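PDB 6QK4: membrane-bound lytic murein transglycosylase A, which probably cleaves the beta-1,4 linkage between N-acetylmuramic acid and N-acetylglucosamine in peptidoglycan, forming a 1,6-anhydro bond in the N-acetylmuramic acid residue. Local coordinates for residues Ile46-Asn51 and Thr81-Tyr86; Gln50-Leu55 and Ala67-Asp72; Arg271-Asp276 and Thr284-Gln289. All coordinates share one frame; numbering follows the deposited sequence.

Contact 1: residues Ile46-Asn51 and Thr81-Tyr86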
ATOM      1  N   ILE A  46      17.525  -0.256  -3.402  1.00 20.82           N
ATOM      2  CA  ILE A  46      17.118   0.021  -2.018  1.00 20.79           C
ATOM      3  C   ILE A  46      16.327  -1.152  -1.473  1.00 19.55           C
ATOM      4  O   ILE A  46      16.593  -1.664  -0.378  1.00 21.89           O
ATOM      5  CB  ILE A  46      16.315   1.337  -1.944  1.00 24.19           C
ATOM      6  CG1 ILE A  46      17.231   2.538  -2.210  1.00 23.95           C
ATOM      7  CG2 ILE A  46      15.665   1.534  -0.584  1.00 25.01           C
ATOM      8  CD1 ILE A  46      16.538   3.876  -2.479  1.00 26.89           C
ATOM      9  N   ALA A  47      15.339  -1.606  -2.242  1.00 20.46           N
ATOM     10  CA  ALA A  47      14.519  -2.739  -1.799  1.00 19.92           C
ATOM     11  C   ALA A  47      15.338  -4.015  -1.780  1.00 20.80           C
ATOM     12  O   ALA A  47      15.107  -4.884  -0.932  1.00 18.41           O
ATOM     13  CB  ALA A  47      13.284  -2.908  -2.699  1.00 18.51           C
ATOM     14  N   LEU A  48      16.322  -4.125  -2.678  1.00 18.48           N
ATOM     15  CA  LEU A  48      17.245  -5.251  -2.653  1.00 18.59           C
ATOM     16  C   LEU A  48      18.065  -5.318  -1.354  1.00 21.41           C
ATOM     17  O   LEU A  48      18.256  -6.398  -0.790  1.00 19.85           O
ATOM     18  CB  LEU A  48      18.186  -5.188  -3.880  1.00 17.67           C
ATOM     19  CG  LEU A  48      19.336  -6.234  -3.881  1.00 19.52           C
ATOM     20  CD1 LEU A  48      18.752  -7.581  -4.111  1.00 24.42           C
ATOM     21  CD2 LEU A  48      20.228  -5.930  -5.071  1.00 21.55           C
ATOM     22  N   ARG A  49      18.604  -4.193  -0.880  1.00 19.90           N
ATOM     23  CA  ARG A  49      19.346  -4.247   0.380  1.00 19.94           C
ATOM     24  C   ARG A  49      18.435  -4.602   1.547  1.00 22.38           C
ATOM     25  O   ARG A  49      18.843  -5.344   2.447  1.00 23.85           O
ATOM     26  CB  ARG A  49      20.038  -2.902   0.610  1.00 22.36           C
ATOM     27  CG  ARG A  49      21.245  -2.695  -0.324  1.00 26.05           C
ATOM     28  CD  ARG A  49      22.137  -1.553   0.179  1.00 25.79           C
ATOM     29  NE  ARG A  49      21.387  -0.311   0.340  1.00 23.54           N
ATOM     30  CZ  ARG A  49      21.135   0.529  -0.662  1.00 24.38           C
ATOM     31  NH1 ARG A  49      21.595   0.246  -1.855  1.00 23.49           N
ATOM     32  NH2 ARG A  49      20.434   1.661  -0.473  1.00 23.33           N
ATOM     33  N   GLN A  50      17.181  -4.112   1.551  1.00 22.00           N
ATOM     34  CA  GLN A  50      16.280  -4.557   2.629  1.00 22.76           C
ATOM     35  C   GLN A  50      16.053  -6.055   2.533  1.00 22.63           C
ATOM     36  O   GLN A  50      16.065  -6.746   3.539  1.00 23.08           O
ATOM     37  CB  GLN A  50      14.935  -3.820   2.574  1.00 21.03           C
ATOM     38  CG  GLN A  50      15.055  -2.338   2.831  1.00 26.01           C
ATOM     39  CD  GLN A  50      15.447  -2.050   4.320  1.00 33.54           C
ATOM     40  OE1 GLN A  50      15.510  -2.952   5.174  1.00 30.68           O
ATOM     41  NE2 GLN A  50      15.672  -0.791   4.617  1.00 40.89           N
ATOM     42  N   ASN A  51      15.853  -6.576   1.322  1.00 19.66           N
ATOM     43  CA  ASN A  51      15.723  -8.023   1.144  1.00 22.91           C
ATOM     44  C   ASN A  51      16.927  -8.775   1.721  1.00 23.63           C
ATOM     45  O   ASN A  51      16.772  -9.748   2.457  1.00 22.12           O
ATOM     46  CB  ASN A  51      15.589  -8.315  -0.347  1.00 22.12           C
ATOM     47  CG  ASN A  51      14.610  -9.404  -0.648  1.00 22.49           C
ATOM     48  OD1 ASN A  51      13.427  -9.304  -0.290  1.00 21.98           O
ATOM     49  ND2 ASN A  51      15.063 -10.417  -1.400  1.00 20.56           N
ATOM     50  N   THR A  81      22.942  -5.052 -14.863  1.00 27.32           N
ATOM     51  CA  THR A  81      23.914  -6.137 -15.084  1.00 25.26           C
ATOM     52  C   THR A  81      23.937  -7.120 -13.924  1.00 23.41           C
ATOM     53  O   THR A  81      23.982  -8.358 -14.102  1.00 25.02           O
ATOM     54  CB  THR A  81      25.276  -5.512 -15.320  1.00 24.02           C
ATOM     55  OG1 THR A  81      25.155  -4.793 -16.529  1.00 28.59           O
ATOM     56  CG2 THR A  81      26.349  -6.597 -15.425  1.00 24.58           C
ATOM     57  N   PHE A  82      23.838  -6.596 -12.709  1.00 22.86           N
ATOM     58  CA  PHE A  82      23.779  -7.467 -11.554  1.00 24.95           C
ATOM     59  C   PHE A  82      22.593  -8.420 -11.638  1.00 23.31           C
ATOM     60  O   PHE A  82      22.721  -9.597 -11.329  1.00 23.29           O
ATOM     61  CB  PHE A  82      23.696  -6.602 -10.277  1.00 20.82           C
ATOM     62  CG  PHE A  82      23.262  -7.352  -9.072  1.00 22.51           C
ATOM     63  CD1 PHE A  82      24.190  -8.037  -8.350  1.00 22.65           C
ATOM     64  CD2 PHE A  82      21.934  -7.329  -8.631  1.00 23.76           C
ATOM     65  CE1 PHE A  82      23.883  -8.748  -7.210  1.00 22.34           C
ATOM     66  CE2 PHE A  82      21.596  -8.055  -7.478  1.00 22.90           C
ATOM     67  CZ  PHE A  82      22.572  -8.756  -6.743  1.00 21.84           C
ATOM     68  N   PHE A  83      21.377  -7.895 -11.865  1.00 23.04           N
ATOM     69  CA  PHE A  83      20.223  -8.795 -11.844  1.00 19.70           C
ATOM     70  C   PHE A  83      20.341  -9.847 -12.965  1.00 22.15           C
ATOM     71  O   PHE A  83      19.999 -11.014 -12.768  1.00 23.16           O
ATOM     72  CB  PHE A  83      18.925  -7.972 -11.975  1.00 21.69           C
ATOM     73  CG  PHE A  83      18.578  -7.234 -10.735  1.00 23.60           C
ATOM     74  CD1 PHE A  83      18.208  -7.958  -9.605  1.00 26.70           C
ATOM     75  CD2 PHE A  83      18.593  -5.854 -10.672  1.00 22.17           C
ATOM     76  CE1 PHE A  83      17.833  -7.294  -8.397  1.00 25.99           C
ATOM     77  CE2 PHE A  83      18.214  -5.185  -9.477  1.00 24.04           C
ATOM     78  CZ  PHE A  83      17.853  -5.914  -8.364  1.00 24.08           C
ATOM     79  N   GLU A  84      20.878  -9.438 -14.122  1.00 23.05           N
ATOM     80  CA  GLU A  84      20.979 -10.339 -15.277  1.00 24.87           C
ATOM     81  C   GLU A  84      22.021 -11.409 -15.026  1.00 28.77           C
ATOM     82  O   GLU A  84      21.892 -12.533 -15.515  1.00 31.00           O
ATOM     83  CB  GLU A  84      21.303  -9.540 -16.551  1.00 23.81           C
ATOM     84  CG  GLU A  84      20.111  -8.680 -17.060  1.00 24.22           C
ATOM     85  CD  GLU A  84      20.458  -7.950 -18.297  1.00 27.00           C
ATOM     86  OE1 GLU A  84      21.619  -8.165 -18.772  1.00 32.20           O
ATOM     87  OE2 GLU A  84      19.671  -7.148 -18.805  1.00 25.82           O
ATOM     88  N   THR A  85      23.022 -11.104 -14.193  1.00 26.65           N
ATOM     89  CA  THR A  85      24.155 -11.970 -13.903  1.00 25.30           C
ATOM     90  C   THR A  85      23.880 -12.918 -12.743  1.00 26.82           C
ATOM     91  O   THR A  85      24.319 -14.073 -12.774  1.00 27.63           O
ATOM     92  CB  THR A  85      25.395 -11.100 -13.567  1.00 22.77           C
ATOM     93  OG1 THR A  85      25.783 -10.334 -14.710  1.00 31.35           O
ATOM     94  CG2 THR A  85      26.592 -11.922 -13.080  1.00 32.84           C
ATOM     95  N   TYR A  86      23.183 -12.454 -11.687  1.00 24.38           N
ATOM     96  CA  TYR A  86      23.043 -13.257 -10.486  1.00 22.12           C
ATOM     97  C   TYR A  86      21.723 -14.001 -10.388  1.00 22.08           C
ATOM     98  O   TYR A  86      21.590 -14.855  -9.501  1.00 24.87           O
ATOM     99  CB  TYR A  86      23.253 -12.384  -9.242  1.00 24.39           C
ATOM    100  CG  TYR A  86      24.722 -12.115  -9.027  1.00 25.05           C
ATOM    101  CD1 TYR A  86      25.359 -11.044  -9.657  1.00 28.81           C
ATOM    102  CD2 TYR A  86      25.468 -12.923  -8.167  1.00 28.43           C
ATOM    103  CE1 TYR A  86      26.767 -10.799  -9.446  1.00 30.25           C
ATOM    104  CE2 TYR A  86      26.837 -12.686  -7.971  1.00 34.28           C
ATOM    105  CZ  TYR A  86      27.459 -11.620  -8.620  1.00 36.18           C
ATOM    106  OH  TYR A  86      28.812 -11.357  -8.433  1.00 39.08           O
TER
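Leu48 packs on Phe82 and Phe83 where segments 46-51 and 81-86 of helices 44-55 and 76-86 meet through one leucine methyl set against a pair of aromatic rings. Along the first helix, Ala47 precedes this point and faces elsewhere: its methyl lies on Phe304 and Arg271, and its carbonyl accepts a hydrogen bond from Gln306 NE2. Leu48 then turns to the second helix. Its CG is anti to the backbone N (chi1 173°), which carries the branched end across to the second helix, and CD2 does all the touching. This methyl lies 3.5 Å from Phe82 CE2 and, a little further off, 4.1 Å from Phe83 CZ. It approaches each ring obliquely, and Leu48 and Phe82 reach for each other from opposite directions. Arg49 leaves the interface and forms a salt bridge with Asp73.

The two rings are themselves set against each other. An edge of Phe82 is directed at Phe83, with Phe82 CD2 poised 3.8 Å above the centre of the Phe83 ring, so the leucine methyl meets two differently turned rings. The backbones stay well apart, Leu48 CA and Phe83 CA being 10.3 Å from each other. Across the helical turn that carries the rings, Thr85 OG1 bonds to Thr81 O at 2.7 Å from above the carbonyl plane, while Thr85 N reaches the same oxygen from the opposite face.

Contact 2: residues Gln50-Leu55 and Ala67-Asp72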
ATOM      1  N   GLN A  50      17.181  -4.112   1.551  1.00 22.00           N
ATOM      2  CA  GLN A  50      16.280  -4.557   2.629  1.00 22.76           C
ATOM      3  C   GLN A  50      16.053  -6.055   2.533  1.00 22.63           C
ATOM      4  O   GLN A  50      16.065  -6.746   3.539  1.00 23.08           O
ATOM      5  CB  GLN A  50      14.935  -3.820   2.574  1.00 21.03           C
ATOM      6  CG  GLN A  50      15.055  -2.338   2.831  1.00 26.01           C
ATOM      7  CD  GLN A  50      15.447  -2.050   4.320  1.00 33.54           C
ATOM      8  OE1 GLN A  50      15.510  -2.952   5.174  1.00 30.68           O
ATOM      9  NE2 GLN A  50      15.672  -0.791   4.617  1.00 40.89           N
ATOM     10  N   ASN A  51      15.853  -6.576   1.322  1.00 19.66           N
ATOM     11  CA  ASN A  51      15.723  -8.023   1.144  1.00 22.91           C
ATOM     12  C   ASN A  51      16.927  -8.775   1.721  1.00 23.63           C
ATOM     13  O   ASN A  51      16.772  -9.748   2.457  1.00 22.12           O
ATOM     14  CB  ASN A  51      15.589  -8.315  -0.347  1.00 22.12           C
ATOM     15  CG  ASN A  51      14.610  -9.404  -0.648  1.00 22.49           C
ATOM     16  OD1 ASN A  51      13.427  -9.304  -0.290  1.00 21.98           O
ATOM     17  ND2 ASN A  51      15.063 -10.417  -1.400  1.00 20.56           N
ATOM     18  N   CYS A  52      18.135  -8.334   1.382  1.00 25.04           N
ATOM     19  CA  CYS A  52      19.357  -8.997   1.851  1.00 24.68           C
ATOM     20  C   CYS A  52      19.544  -8.918   3.348  1.00 23.25           C
ATOM     21  O   CYS A  52      20.289  -9.738   3.922  1.00 24.56           O
ATOM     22  CB  CYS A  52      20.522  -8.350   1.156  1.00 26.59           C
ATOM     23  SG  CYS A  52      20.760  -8.989  -0.524  1.00 29.01           S
ATOM     24  N   ALA A  53      18.921  -7.926   4.004  1.00 20.46           N
ATOM     25  CA  ALA A  53      18.981  -7.887   5.464  1.00 24.45           C
ATOM     26  C   ALA A  53      18.391  -9.157   6.070  1.00 28.21           C
ATOM     27  O   ALA A  53      18.724  -9.502   7.199  1.00 30.73           O
ATOM     28  CB  ALA A  53      18.240  -6.683   6.056  1.00 27.07           C
ATOM     29  N   ARG A  54      17.476  -9.827   5.366  1.00 21.73           N
ATOM     30  CA  ARG A  54      16.925 -11.098   5.851  1.00 19.13           C
ATOM     31  C   ARG A  54      17.458 -12.319   5.118  1.00 21.28           C
ATOM     32  O   ARG A  54      17.335 -13.417   5.637  1.00 24.93           O
ATOM     33  CB  ARG A  54      15.400 -11.099   5.753  1.00 21.81           C
ATOM     34  CG  ARG A  54      14.758 -10.107   6.710  1.00 23.92           C
ATOM     35  CD  ARG A  54      14.978 -10.600   8.154  1.00 29.49           C
ATOM     36  NE  ARG A  54      14.360  -9.746   9.165  1.00 44.18           N
ATOM     37  CZ  ARG A  54      14.938  -8.649   9.665  1.00 53.40           C
ATOM     38  NH1 ARG A  54      16.162  -8.307   9.267  1.00 58.13           N
ATOM     39  NH2 ARG A  54      14.300  -7.894  10.565  1.00 52.13           N
ATOM     40  N   LEU A  55      18.032 -12.176   3.927  1.00 22.35           N
ATOM     41  CA  LEU A  55      18.415 -13.334   3.136  1.00 26.55           C
ATOM     42  C   LEU A  55      19.904 -13.591   3.027  1.00 25.00           C
ATOM     43  O   LEU A  55      20.285 -14.677   2.545  1.00 25.60           O
ATOM     44  CB  LEU A  55      17.887 -13.213   1.714  1.00 27.31           C
ATOM     45  CG  LEU A  55      16.375 -13.362   1.589  1.00 33.20           C
ATOM     46  CD1 LEU A  55      16.085 -13.088   0.182  1.00 31.21           C
ATOM     47  CD2 LEU A  55      15.934 -14.764   1.897  1.00 38.10           C
ATOM     48  N   ALA A  67      27.469  -9.291  -3.567  1.00 26.71           N
ATOM     49  CA  ALA A  67      27.619  -8.397  -4.711  1.00 26.60           C
ATOM     50  C   ALA A  67      26.670  -7.225  -4.603  1.00 27.79           C
ATOM     51  O   ALA A  67      27.011  -6.103  -4.990  1.00 27.64           O
ATOM     52  CB  ALA A  67      27.372  -9.160  -6.008  1.00 25.81           C
ATOM     53  N   ALA A  68      25.468  -7.470  -4.059  1.00 23.77           N
ATOM     54  CA  ALA A  68      24.473  -6.401  -4.018  1.00 25.81           C
ATOM     55  C   ALA A  68      24.951  -5.253  -3.138  1.00 28.72           C
ATOM     56  O   ALA A  68      24.652  -4.083  -3.426  1.00 25.47           O
ATOM     57  CB  ALA A  68      23.138  -6.954  -3.526  1.00 23.49           C
ATOM     58  N   MET A  69      25.705  -5.557  -2.088  1.00 29.25           N
ATOM     59  CA  MET A  69      26.165  -4.512  -1.193  1.00 29.45           C
ATOM     60  C   MET A  69      27.192  -3.612  -1.871  1.00 32.46           C
ATOM     61  O   MET A  69      27.484  -2.527  -1.351  1.00 37.61           O
ATOM     62  CB  MET A  69      26.747  -5.143   0.091  1.00 36.78           C
ATOM     63  CG  MET A  69      25.733  -5.904   0.912  1.00 41.12           C
ATOM     64  SD  MET A  69      24.325  -4.878   1.440  1.00 48.79           S
ATOM     65  CE  MET A  69      22.977  -5.977   1.121  1.00 48.49           C
ATOM     66  N   ARG A  70      27.725  -4.008  -3.022  1.00 30.46           N
ATOM     67  CA  ARG A  70      28.650  -3.132  -3.741  1.00 32.75           C
ATOM     68  C   ARG A  70      27.950  -2.158  -4.704  1.00 32.37           C
ATOM     69  O   ARG A  70      28.614  -1.325  -5.325  1.00 32.47           O
ATOM     70  CB  ARG A  70      29.707  -3.996  -4.464  1.00 37.25           C
ATOM     71  CG  ARG A  70      30.177  -5.186  -3.561  1.00 48.20           C
ATOM     72  CD  ARG A  70      31.625  -5.650  -3.784  1.00 56.42           C
ATOM     73  NE  ARG A  70      32.003  -5.634  -5.194  1.00 64.94           N
ATOM     74  CZ  ARG A  70      31.917  -6.691  -5.999  1.00 70.92           C
ATOM     75  NH1 ARG A  70      31.454  -7.844  -5.526  1.00 71.49           N
ATOM     76  NH2 ARG A  70      32.283  -6.594  -7.275  1.00 72.81           N
ATOM     77  N   LEU A  71      26.637  -2.246  -4.862  1.00 25.07           N
ATOM     78  CA  LEU A  71      25.930  -1.415  -5.842  1.00 21.79           C
ATOM     79  C   LEU A  71      25.478  -0.109  -5.222  1.00 24.44           C
ATOM     80  O   LEU A  71      24.935  -0.120  -4.116  1.00 29.26           O
ATOM     81  CB  LEU A  71      24.683  -2.145  -6.325  1.00 23.10           C
ATOM     82  CG  LEU A  71      24.954  -3.500  -6.972  1.00 24.23           C
ATOM     83  CD1 LEU A  71      23.655  -4.142  -7.277  1.00 24.99           C
ATOM     84  CD2 LEU A  71      25.825  -3.338  -8.261  1.00 28.92           C
ATOM     85  N   ASP A  72      25.604   1.017  -5.946  1.00 22.18           N
ATOM     86  CA  ASP A  72      24.956   2.223  -5.452  1.00 24.84           C
ATOM     87  C   ASP A  72      23.572   2.347  -6.113  1.00 23.99           C
ATOM     88  O   ASP A  72      23.228   1.630  -7.052  1.00 24.82           O
ATOM     89  CB  ASP A  72      25.837   3.453  -5.715  1.00 27.45           C
ATOM     90  CG  ASP A  72      26.041   3.723  -7.191  1.00 30.91           C
ATOM     91  OD1 ASP A  72      25.055   4.026  -7.864  1.00 28.00           O
ATOM     92  OD2 ASP A  72      27.212   3.652  -7.678  1.00 31.28           O
TER
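Cys52 and Met69 make the closest approach between helix 44-55 and the segment 67-72, at the C-terminal part of helix 62-68. The terminal methyl of the methionine, CE, sits 3.4 Å from Cys52 CB, tighter than usual for two carbons, and 4.1 Å from Cys52 SG. The sulfur also faces the small side chain of Ala68, whose CB is 4.3 Å from Cys52 SG. The half-cystine thus meets a methionine methyl and an alanine methyl side by side on its flank toward 67-72, and the contact is wholly apolar.

What positions these groups is partly covalent. Cys52 is joined by a disulfide to Cys65, three residues before Ala68 on helix 62-68, so the bond staples the two helices immediately beside the packing. Met69 starts out pointing neither at the cysteine nor away from it; bends at chi2 (-58°) and chi3 (136°) bring its methyl round to the Cys52 side, past Arg49, which it also touches. The backbone that carries Met69 forms a type I turn from Ala68 to Leu71, in which Leu71 N bonds to Ala68 O at 3.1 Å. Past the turn, Asp72 OD1 accepts from the backbone N of both Leu74 and Asp75, tying down the approach to the next helix.

Beyond this shell, Ala67, Ala68 and Leu71 all rest on Phe82 of helix 76-86, while Asn51, on helix 44-55, hydrogen-bonds to Gly283 O and to Gln306 of strand 298-307.

Contact 3: residues Arg271-Asp276 and Thr284-Gln289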
ATOM      1  N   ARG A 271       8.450  -0.662  -4.978  1.00 17.39           N
ATOM      2  CA  ARG A 271       9.417  -1.730  -5.156  1.00 17.83           C
ATOM      3  C   ARG A 271       9.119  -2.902  -4.245  1.00 18.59           C
ATOM      4  O   ARG A 271       9.947  -3.821  -4.181  1.00 20.42           O
ATOM      5  CB  ARG A 271      10.862  -1.272  -4.876  1.00 17.61           C
ATOM      6  CG  ARG A 271      11.411  -0.222  -5.898  1.00 20.33           C
ATOM      7  CD  ARG A 271      11.640  -0.926  -7.253  1.00 18.35           C
ATOM      8  NE  ARG A 271      11.977   0.099  -8.240  1.00 21.63           N
ATOM      9  CZ  ARG A 271      12.082  -0.163  -9.541  1.00 21.04           C
ATOM     10  NH1 ARG A 271      11.904  -1.424  -9.934  1.00 20.78           N
ATOM     11  NH2 ARG A 271      12.317   0.858 -10.441  1.00 20.89           N
ATOM     12  N   SER A 272       8.013  -2.861  -3.479  1.00 20.55           N
ATOM     13  CA  SER A 272       7.623  -3.947  -2.594  1.00 20.28           C
ATOM     14  C   SER A 272       6.223  -4.363  -2.946  1.00 16.67           C
ATOM     15  O   SER A 272       5.380  -3.503  -3.241  1.00 17.54           O
ATOM     16  CB  SER A 272       7.606  -3.505  -1.111  1.00 21.87           C
ATOM     17  OG  SER A 272       8.898  -3.215  -0.620  1.00 22.33           O
ATOM     18  N   ILE A 273       5.961  -5.666  -2.959  1.00 19.05           N
ATOM     19  CA  ILE A 273       4.598  -6.157  -3.124  1.00 18.10           C
ATOM     20  C   ILE A 273       4.242  -7.099  -1.966  1.00 17.99           C
ATOM     21  O   ILE A 273       5.095  -7.760  -1.363  1.00 17.65           O
ATOM     22  CB  ILE A 273       4.377  -6.897  -4.451  1.00 17.92           C
ATOM     23  CG1 ILE A 273       5.419  -8.029  -4.653  1.00 18.59           C
ATOM     24  CG2 ILE A 273       4.248  -5.844  -5.634  1.00 16.77           C
ATOM     25  CD1 ILE A 273       5.013  -8.939  -5.871  1.00 17.54           C
ATOM     26  N   ALA A 274       2.948  -7.091  -1.617  1.00 19.23           N
ATOM     27  CA  ALA A 274       2.377  -8.149  -0.814  1.00 23.34           C
ATOM     28  C   ALA A 274       1.892  -9.288  -1.715  1.00 18.83           C
ATOM     29  O   ALA A 274       1.331  -9.047  -2.808  1.00 22.53           O
ATOM     30  CB  ALA A 274       1.206  -7.591   0.016  1.00 21.13           C
ATOM     31  N   VAL A 275       2.165 -10.533  -1.279  1.00 21.57           N
ATOM     32  CA  VAL A 275       1.865 -11.745  -2.041  1.00 20.53           C
ATOM     33  C   VAL A 275       1.139 -12.772  -1.164  1.00 20.45           C
ATOM     34  O   VAL A 275       1.066 -12.654   0.055  1.00 21.67           O
ATOM     35  CB  VAL A 275       3.120 -12.402  -2.646  1.00 19.18           C
ATOM     36  CG1 VAL A 275       3.742 -11.467  -3.613  1.00 21.96           C
ATOM     37  CG2 VAL A 275       4.116 -12.764  -1.486  1.00 21.54           C
ATOM     38  N   ASP A 276       0.673 -13.834  -1.816  1.00 20.54           N
ATOM     39  CA  ASP A 276       0.235 -15.033  -1.082  1.00 22.67           C
ATOM     40  C   ASP A 276       1.493 -15.873  -0.882  1.00 24.94           C
ATOM     41  O   ASP A 276       2.078 -16.375  -1.850  1.00 21.95           O
ATOM     42  CB  ASP A 276      -0.845 -15.786  -1.891  1.00 23.06           C
ATOM     43  CG  ASP A 276      -1.245 -17.127  -1.255  1.00 27.57           C
ATOM     44  OD1 ASP A 276      -0.494 -17.592  -0.360  1.00 24.79           O
ATOM     45  OD2 ASP A 276      -2.308 -17.685  -1.665  1.00 29.37           O
ATOM     46  N   THR A 284      11.200 -13.269  -2.471  1.00 21.41           N
ATOM     47  CA  THR A 284      11.333 -13.527  -3.920  1.00 18.41           C
ATOM     48  C   THR A 284      11.296 -12.197  -4.648  1.00 16.93           C
ATOM     49  O   THR A 284      10.332 -11.434  -4.476  1.00 20.00           O
ATOM     50  CB  THR A 284      10.182 -14.412  -4.444  1.00 21.84           C
ATOM     51  OG1 THR A 284      10.078 -15.613  -3.639  1.00 21.50           O
ATOM     52  CG2 THR A 284      10.405 -14.776  -5.919  1.00 21.88           C
ATOM     53  N   PRO A 285      12.280 -11.886  -5.485  1.00 16.82           N
ATOM     54  CA  PRO A 285      12.111 -10.752  -6.409  1.00 16.72           C
ATOM     55  C   PRO A 285      11.187 -11.172  -7.544  1.00 18.31           C
ATOM     56  O   PRO A 285      11.203 -12.319  -7.980  1.00 17.74           O
ATOM     57  CB  PRO A 285      13.538 -10.495  -6.946  1.00 18.11           C
ATOM     58  CG  PRO A 285      14.459 -11.424  -6.077  1.00 17.97           C
ATOM     59  CD  PRO A 285      13.560 -12.599  -5.691  1.00 17.52           C
ATOM     60  N   VAL A 286      10.367 -10.232  -8.028  1.00 17.79           N
ATOM     61  CA  VAL A 286       9.314 -10.512  -9.001  1.00 17.34           C
ATOM     62  C   VAL A 286       9.386  -9.406 -10.049  1.00 18.91           C
ATOM     63  O   VAL A 286       9.373  -8.219  -9.698  1.00 19.84           O
ATOM     64  CB  VAL A 286       7.896 -10.494  -8.387  1.00 16.60           C
ATOM     65  CG1 VAL A 286       6.818 -10.842  -9.473  1.00 17.55           C
ATOM     66  CG2 VAL A 286       7.798 -11.502  -7.232  1.00 17.07           C
ATOM     67  N   PHE A 287       9.426  -9.783 -11.349  1.00 16.79           N
ATOM     68  CA  PHE A 287       9.263  -8.754 -12.358  1.00 16.98           C
ATOM     69  C   PHE A 287       7.782  -8.698 -12.685  1.00 19.65           C
ATOM     70  O   PHE A 287       7.191  -9.731 -13.041  1.00 19.05           O
ATOM     71  CB  PHE A 287      10.115  -8.996 -13.622  1.00 18.55           C
ATOM     72  CG  PHE A 287      10.149  -7.735 -14.465  1.00 18.66           C
ATOM     73  CD1 PHE A 287      10.944  -6.672 -14.070  1.00 18.63           C
ATOM     74  CD2 PHE A 287       9.270  -7.555 -15.527  1.00 20.07           C
ATOM     75  CE1 PHE A 287      10.961  -5.507 -14.737  1.00 20.79           C
ATOM     76  CE2 PHE A 287       9.250  -6.311 -16.231  1.00 22.33           C
ATOM     77  CZ  PHE A 287      10.070  -5.272 -15.804  1.00 20.85           C
ATOM     78  N   LEU A 288       7.176  -7.519 -12.470  1.00 17.70           N
ATOM     79  CA  LEU A 288       5.746  -7.318 -12.580  1.00 18.36           C
ATOM     80  C   LEU A 288       5.451  -6.506 -13.842  1.00 20.93           C
ATOM     81  O   LEU A 288       5.976  -5.418 -14.003  1.00 21.66           O
ATOM     82  CB  LEU A 288       5.241  -6.591 -11.306  1.00 19.55           C
ATOM     83  CG  LEU A 288       3.736  -6.448 -11.160  1.00 25.50           C
ATOM     84  CD1 LEU A 288       3.015  -7.799 -11.173  1.00 24.62           C
ATOM     85  CD2 LEU A 288       3.414  -5.675  -9.836  1.00 25.00           C
ATOM     86  N   GLN A 289       4.571  -7.031 -14.693  1.00 19.92           N
ATOM     87  CA  GLN A 289       4.099  -6.311 -15.867  1.00 18.60           C
ATOM     88  C   GLN A 289       2.617  -6.060 -15.663  1.00 20.65           C
ATOM     89  O   GLN A 289       1.853  -7.018 -15.500  1.00 23.55           O
ATOM     90  CB  GLN A 289       4.346  -7.161 -17.105  1.00 20.83           C
ATOM     91  CG  GLN A 289       3.769  -6.460 -18.398  1.00 20.90           C
ATOM     92  CD  GLN A 289       4.057  -7.305 -19.629  1.00 24.27           C
ATOM     93  OE1 GLN A 289       4.287  -8.525 -19.523  1.00 28.37           O
ATOM     94  NE2 GLN A 289       4.069  -6.672 -20.787  1.00 25.98           N
TER
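Ile273 reaches across to Val286 and Leu288, joining strands 272-274 and 285-291 inside the 3D domain, whose family relationship points to a double-psi beta-barrel. The two strands are not paired with each other: Ile273 CA and Val286 CA, the nearest of the two segments, are 8.7 Å apart, and side chains alone bridge the gap.

The isoleucine rotamer sets the geometry. CG1 occupies the crowded position between the backbone N and the carbonyl carbon (chi1 53°), and chi2 169° then extends CD1 straight out to the second strand. This tip lies 4.0 Å from Val286 CG2 and 4.1 Å from Val286 CB. The valine has CG1 anti to its backbone N (chi1 -178°), leaving CG2 as the branch that receives CD1, and the two side chains cross at about a right angle. The other isoleucine branch serves the neighbouring residue: Ile273 CG2 stands 4.3 Å from Leu288 CD2. One residue therefore spans two, which lie on the same side of their strand because they alternate with Phe287, whose ring packs on Val33.

Strand 298-307 pairs with both of these strands, in parallel with 272-274 and antiparallel with 285-291. Around them, Val303, Ala318 and Tyr320 pack on Ile273, and Met341 and Leu343 on Val286; Tyr320 also touches Leu288 and so serves both strands.

With buried aliphatic carbons meeting at 4.0 Å or more, the contact works through dispersion and the exclusion of water, without directional bonds. Any selectivity probably comes from shape, chiefly from which isoleucine branch faces which partner, while the backbone hydrogen bonds of each strand go to its paired neighbours, 298-307 among them.

In the fold
From the N terminus, the loop of contact 2 lies within the longer one of contact 1, both starting on helix 44-55. Contact 2 closes first, when the chain returns at 67-72; contact 1 closes later, at 81-86 on helix 76-86. Their first segments share Gln50 and Asn51, and their centres are about 7 Å apart, so the three helices form one cluster, held further by Leu48 against Ala68. Contact 3 follows in series, closing a short loop of its own between two strands of the 3D domain. Ala47 touching Arg271 sets the helical cluster against the start of the 3D-domain strands, whereas contacts 2 and 3 do not touch, their centres being about 17 Å apart.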